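PDB 1SW6: regulatory protein SWI6 from Saccharomyces cerevisiae, which serves as the shared subunit of the SBF and MBF complexes that drive cell-cycle-dependent transcription, here represented by its ankyrin-repeat domain. Local coordinates for residues 26-38 / 149-161. Residues are numbered along the deposited sequence; the frame is centred on the assembly and turned at random.
Sequences PIITFTHDLTSDF and HLVKHGSNRLYGD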
# COMPACT_ATOMS: atom_id res chain seq x y z
N PRO A 26 -24.57 5.16 -22.15
CA PRO A 26 -25.25 4.03 -21.52
C PRO A 26 -24.39 3.32 -20.47
O PRO A 26 -23.16 3.40 -20.49
CB PRO A 26 -25.57 3.13 -22.70
CG PRO A 26 -24.36 3.29 -23.54
CD PRO A 26 -24.14 4.80 -23.52
N ILE A 27 -25.06 2.64 -19.55
CA ILE A 27 -24.40 1.89 -18.50
C ILE A 27 -24.31 0.44 -18.97
O ILE A 27 -25.33 -0.23 -19.12
CB ILE A 27 -25.20 1.95 -17.19
CG1 ILE A 27 -25.38 3.40 -16.75
CG2 ILE A 27 -24.51 1.13 -16.12
CD1 ILE A 27 -26.24 3.57 -15.50
N ILE A 28 -23.10 -0.04 -19.20
CA ILE A 28 -22.90 -1.41 -19.63
C ILE A 28 -22.91 -2.27 -18.37
O ILE A 28 -22.13 -2.05 -17.45
CB ILE A 28 -21.58 -1.54 -20.37
CG1 ILE A 28 -21.53 -0.49 -21.49
CG2 ILE A 28 -21.41 -2.94 -20.94
CD1 ILE A 28 -20.22 -0.45 -22.24
N THR A 29 -23.80 -3.26 -18.33
CA THR A 29 -23.94 -4.09 -17.15
C THR A 29 -23.45 -5.53 -17.25
O THR A 29 -23.35 -6.08 -18.34
CB THR A 29 -25.40 -4.10 -16.70
OG1 THR A 29 -26.23 -4.55 -17.79
CG2 THR A 29 -25.85 -2.70 -16.30
N PHE A 30 -23.15 -6.12 -16.10
CA PHE A 30 -22.68 -7.51 -16.01
C PHE A 30 -23.35 -8.15 -14.79
O PHE A 30 -23.60 -7.47 -13.79
CB PHE A 30 -21.16 -7.55 -15.84
CG PHE A 30 -20.41 -6.77 -16.89
CD1 PHE A 30 -20.30 -5.39 -16.80
CD2 PHE A 30 -19.83 -7.42 -17.98
CE1 PHE A 30 -19.63 -4.66 -17.78
CE2 PHE A 30 -19.16 -6.70 -18.97
CZ PHE A 30 -19.06 -5.31 -18.87
N THR A 31 -23.64 -9.45 -14.87
CA THR A 31 -24.31 -10.12 -13.75
C THR A 31 -23.64 -11.40 -13.24
O THR A 31 -24.15 -12.04 -12.32
CB THR A 31 -25.78 -10.46 -14.10
OG1 THR A 31 -25.84 -11.10 -15.38
CG2 THR A 31 -26.64 -9.20 -14.10
N HIS A 32 -22.50 -11.76 -13.82
CA HIS A 32 -21.80 -12.97 -13.40
C HIS A 32 -21.63 -13.05 -11.88
O HIS A 32 -21.59 -14.13 -11.31
CB HIS A 32 -20.42 -13.03 -14.06
CG HIS A 32 -19.53 -11.89 -13.68
ND1 HIS A 32 -19.48 -10.71 -14.39
CD2 HIS A 32 -18.68 -11.74 -12.64
CE1 HIS A 32 -18.64 -9.88 -13.80
NE2 HIS A 32 -18.14 -10.48 -12.73
N ASP A 33 -21.52 -11.89 -11.23
CA ASP A 33 -21.33 -11.84 -9.78
C ASP A 33 -22.58 -11.45 -9.02
O ASP A 33 -22.57 -11.37 -7.79
CB ASP A 33 -20.20 -10.86 -9.44
CG ASP A 33 -20.36 -9.51 -10.13
OD1 ASP A 33 -19.49 -8.64 -9.94
OD2 ASP A 33 -21.35 -9.31 -10.86
N LEU A 34 -23.66 -11.21 -9.76
CA LEU A 34 -24.92 -10.79 -9.15
C LEU A 34 -26.00 -11.85 -9.31
O LEU A 34 -27.00 -11.63 -9.98
CB LEU A 34 -25.40 -9.49 -9.79
CG LEU A 34 -24.42 -8.32 -9.84
CD1 LEU A 34 -25.10 -7.12 -10.48
CD2 LEU A 34 -23.94 -7.98 -8.44
N THR A 35 -25.80 -13.00 -8.67
CA THR A 35 -26.77 -14.08 -8.76
C THR A 35 -27.53 -14.27 -7.45
O THR A 35 -28.67 -14.75 -7.45
CB THR A 35 -26.09 -15.40 -9.18
OG1 THR A 35 -24.94 -15.63 -8.34
CG2 THR A 35 -25.64 -15.34 -10.64
N SER A 36 -26.91 -13.88 -6.34
CA SER A 36 -27.51 -14.02 -5.01
C SER A 36 -28.99 -13.65 -4.96
O SER A 36 -29.49 -12.88 -5.79
CB SER A 36 -26.76 -13.16 -4.00
OG SER A 36 -25.40 -13.55 -3.90
N ASP A 37 -29.69 -14.20 -3.97
CA ASP A 37 -31.11 -13.95 -3.79
C ASP A 37 -31.39 -12.66 -3.03
O ASP A 37 -32.39 -11.98 -3.31
CB ASP A 37 -31.76 -15.12 -3.05
CG ASP A 37 -31.57 -16.44 -3.77
OD1 ASP A 37 -31.92 -16.51 -4.97
OD2 ASP A 37 -31.07 -17.39 -3.14
N PHE A 38 -30.54 -12.32 -2.07
CA PHE A 38 -30.73 -11.09 -1.31
C PHE A 38 -30.76 -9.93 -2.30
O PHE A 38 -31.28 -8.85 -2.01
CB PHE A 38 -29.60 -10.89 -0.30
CG PHE A 38 -29.60 -11.90 0.83
CD1 PHE A 38 -29.32 -13.25 0.59
CD2 PHE A 38 -29.88 -11.50 2.14
CE1 PHE A 38 -29.32 -14.18 1.63
CE2 PHE A 38 -29.88 -12.43 3.19
CZ PHE A 38 -29.60 -13.77 2.93
N HIS A 149 -11.97 -4.29 -18.13
CA HIS A 149 -11.59 -5.55 -18.74
C HIS A 149 -11.71 -6.70 -17.75
O HIS A 149 -12.19 -7.77 -18.10
CB HIS A 149 -10.15 -5.47 -19.26
CG HIS A 149 -10.03 -4.84 -20.61
ND1 HIS A 149 -9.12 -3.84 -20.88
CD2 HIS A 149 -10.68 -5.09 -21.77
CE1 HIS A 149 -9.22 -3.50 -22.16
NE2 HIS A 149 -10.16 -4.25 -22.72
N LEU A 150 -11.28 -6.48 -16.51
CA LEU A 150 -11.37 -7.55 -15.51
C LEU A 150 -12.82 -7.87 -15.16
O LEU A 150 -13.16 -9.03 -14.92
CB LEU A 150 -10.61 -7.18 -14.23
CG LEU A 150 -9.08 -7.12 -14.29
CD1 LEU A 150 -8.53 -6.99 -12.89
CD2 LEU A 150 -8.53 -8.36 -14.95
N VAL A 151 -13.67 -6.85 -15.11
CA VAL A 151 -15.07 -7.08 -14.80
C VAL A 151 -15.66 -7.91 -15.94
O VAL A 151 -16.24 -8.97 -15.71
CB VAL A 151 -15.84 -5.75 -14.66
CG1 VAL A 151 -17.33 -6.03 -14.58
CG2 VAL A 151 -15.36 -5.02 -13.41
N LYS A 152 -15.51 -7.42 -17.16
CA LYS A 152 -16.03 -8.12 -18.32
C LYS A 152 -15.56 -9.57 -18.39
O LYS A 152 -16.23 -10.42 -18.96
CB LYS A 152 -15.61 -7.40 -19.60
CG LYS A 152 -15.81 -8.22 -20.86
CD LYS A 152 -15.48 -7.42 -22.11
CE LYS A 152 -15.81 -8.22 -23.36
NZ LYS A 152 -15.75 -7.38 -24.59
N HIS A 153 -14.39 -9.85 -17.82
CA HIS A 153 -13.86 -11.20 -17.85
C HIS A 153 -14.13 -12.08 -16.64
O HIS A 153 -13.49 -13.12 -16.48
CB HIS A 153 -12.36 -11.15 -18.16
CG HIS A 153 -12.07 -10.88 -19.60
ND1 HIS A 153 -11.85 -11.88 -20.52
CD2 HIS A 153 -12.04 -9.72 -20.30
CE1 HIS A 153 -11.70 -11.36 -21.72
NE2 HIS A 153 -11.81 -10.04 -21.62
N GLY A 154 -15.06 -11.67 -15.79
CA GLY A 154 -15.41 -12.49 -14.64
C GLY A 154 -15.05 -12.05 -13.24
O GLY A 154 -15.53 -12.64 -12.27
N SER A 155 -14.20 -11.03 -13.10
CA SER A 155 -13.84 -10.58 -11.77
C SER A 155 -15.08 -10.24 -10.96
O SER A 155 -15.91 -9.43 -11.38
CB SER A 155 -12.92 -9.36 -11.85
OG SER A 155 -11.67 -9.71 -12.41
N ASN A 156 -15.21 -10.88 -9.79
CA ASN A 156 -16.33 -10.66 -8.90
C ASN A 156 -16.09 -9.35 -8.15
O ASN A 156 -15.09 -9.18 -7.45
CB ASN A 156 -16.43 -11.81 -7.90
CG ASN A 156 -17.68 -11.75 -7.05
OD1 ASN A 156 -18.05 -10.70 -6.53
ND2 ASN A 156 -18.35 -12.90 -6.90
N ARG A 157 -17.01 -8.41 -8.31
CA ARG A 157 -16.88 -7.10 -7.69
C ARG A 157 -17.33 -7.05 -6.24
O ARG A 157 -17.12 -6.05 -5.55
CB ARG A 157 -17.67 -6.08 -8.51
CG ARG A 157 -17.24 -6.04 -9.96
CD ARG A 157 -18.29 -5.37 -10.84
NE ARG A 157 -19.53 -6.14 -10.88
CZ ARG A 157 -20.56 -5.85 -11.67
NH1 ARG A 157 -20.50 -4.80 -12.48
NH2 ARG A 157 -21.64 -6.62 -11.65
N LEU A 158 -17.94 -8.12 -5.75
CA LEU A 158 -18.45 -8.13 -4.39
C LEU A 158 -17.50 -8.58 -3.28
O LEU A 158 -17.82 -8.45 -2.10
CB LEU A 158 -19.74 -8.97 -4.33
CG LEU A 158 -20.90 -8.58 -5.27
CD1 LEU A 158 -22.14 -9.37 -4.87
CD2 LEU A 158 -21.18 -7.09 -5.18
N TYR A 159 -16.34 -9.11 -3.65
CA TYR A 159 -15.39 -9.60 -2.66
C TYR A 159 -14.75 -8.54 -1.78
O TYR A 159 -14.21 -7.55 -2.26
CB TYR A 159 -14.27 -10.41 -3.33
CG TYR A 159 -14.68 -11.79 -3.78
CD1 TYR A 159 -15.26 -12.69 -2.89
CD2 TYR A 159 -14.44 -12.22 -5.08
CE1 TYR A 159 -15.60 -13.97 -3.28
CE2 TYR A 159 -14.78 -13.51 -5.48
CZ TYR A 159 -15.36 -14.37 -4.58
OH TYR A 159 -15.70 -15.64 -4.96
N GLY A 160 -14.82 -8.74 -0.47
CA GLY A 160 -14.20 -7.81 0.45
C GLY A 160 -12.80 -8.32 0.75
O GLY A 160 -12.50 -9.50 0.52
N ASP A 161 -11.92 -7.44 1.22
CA ASP A 161 -10.58 -7.88 1.57
C ASP A 161 -10.69 -8.42 3.00
O ASP A 161 -11.80 -8.60 3.49
CB ASP A 161 -9.58 -6.71 1.48
CG ASP A 161 -9.89 -5.59 2.46
OD1 ASP A 161 -10.82 -5.74 3.29
OD2 ASP A 161 -9.19 -4.56 2.40
O HOH W 1 -23.16 -4.26 -13.84
O HOH W 2 -20.90 -13.83 -6.03
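Phe30 lays one ring face against Val151, whose CG1 stands 3.8 Å from Phe30 CD1. The methyl makes a CH-pi contact set toward the rim. Phe30 CE2 meets Lys152 CA, on the last turn of helix 144-152, at 3.5 Å. The Phe30 carbonyl O accepts from NH2 of Arg157, 3.0 Å away and above the carbonyl plane. A water joins Phe30 N to Arg157 NH1. His32 sits in the type I turn Thr31-Leu34. His32 NE2 donates in the ring plane to Ser155 O at 2.8 Å (162°), and Gly154 CA packs over one ring face. Gly154 is the C-prime residue of the Schellman motif that ends this helix of the first ankyrin repeat. Segment 26-38 packs on this helix end and the loop after it. Asp33 swings CG between its own N and carbonyl carbon (chi1 49°), which aims the carboxylate at Arg157. The grip is side-on and nearly coplanar: Arg157 NE reaches Asp33 OD1 at 2.7 Å, and Arg157 NH2 reaches Asp33 OD2 at 2.8 Å. The anti lone pair of Asp33 OD1 accepts the backbone N-H of Arg157. A leucine in place of Arg157 would probably leave the buried Asp33 carboxylate without its countercharge. Leu34 packs CD1 against the guanidinium and CD2 against Leu158 CD1.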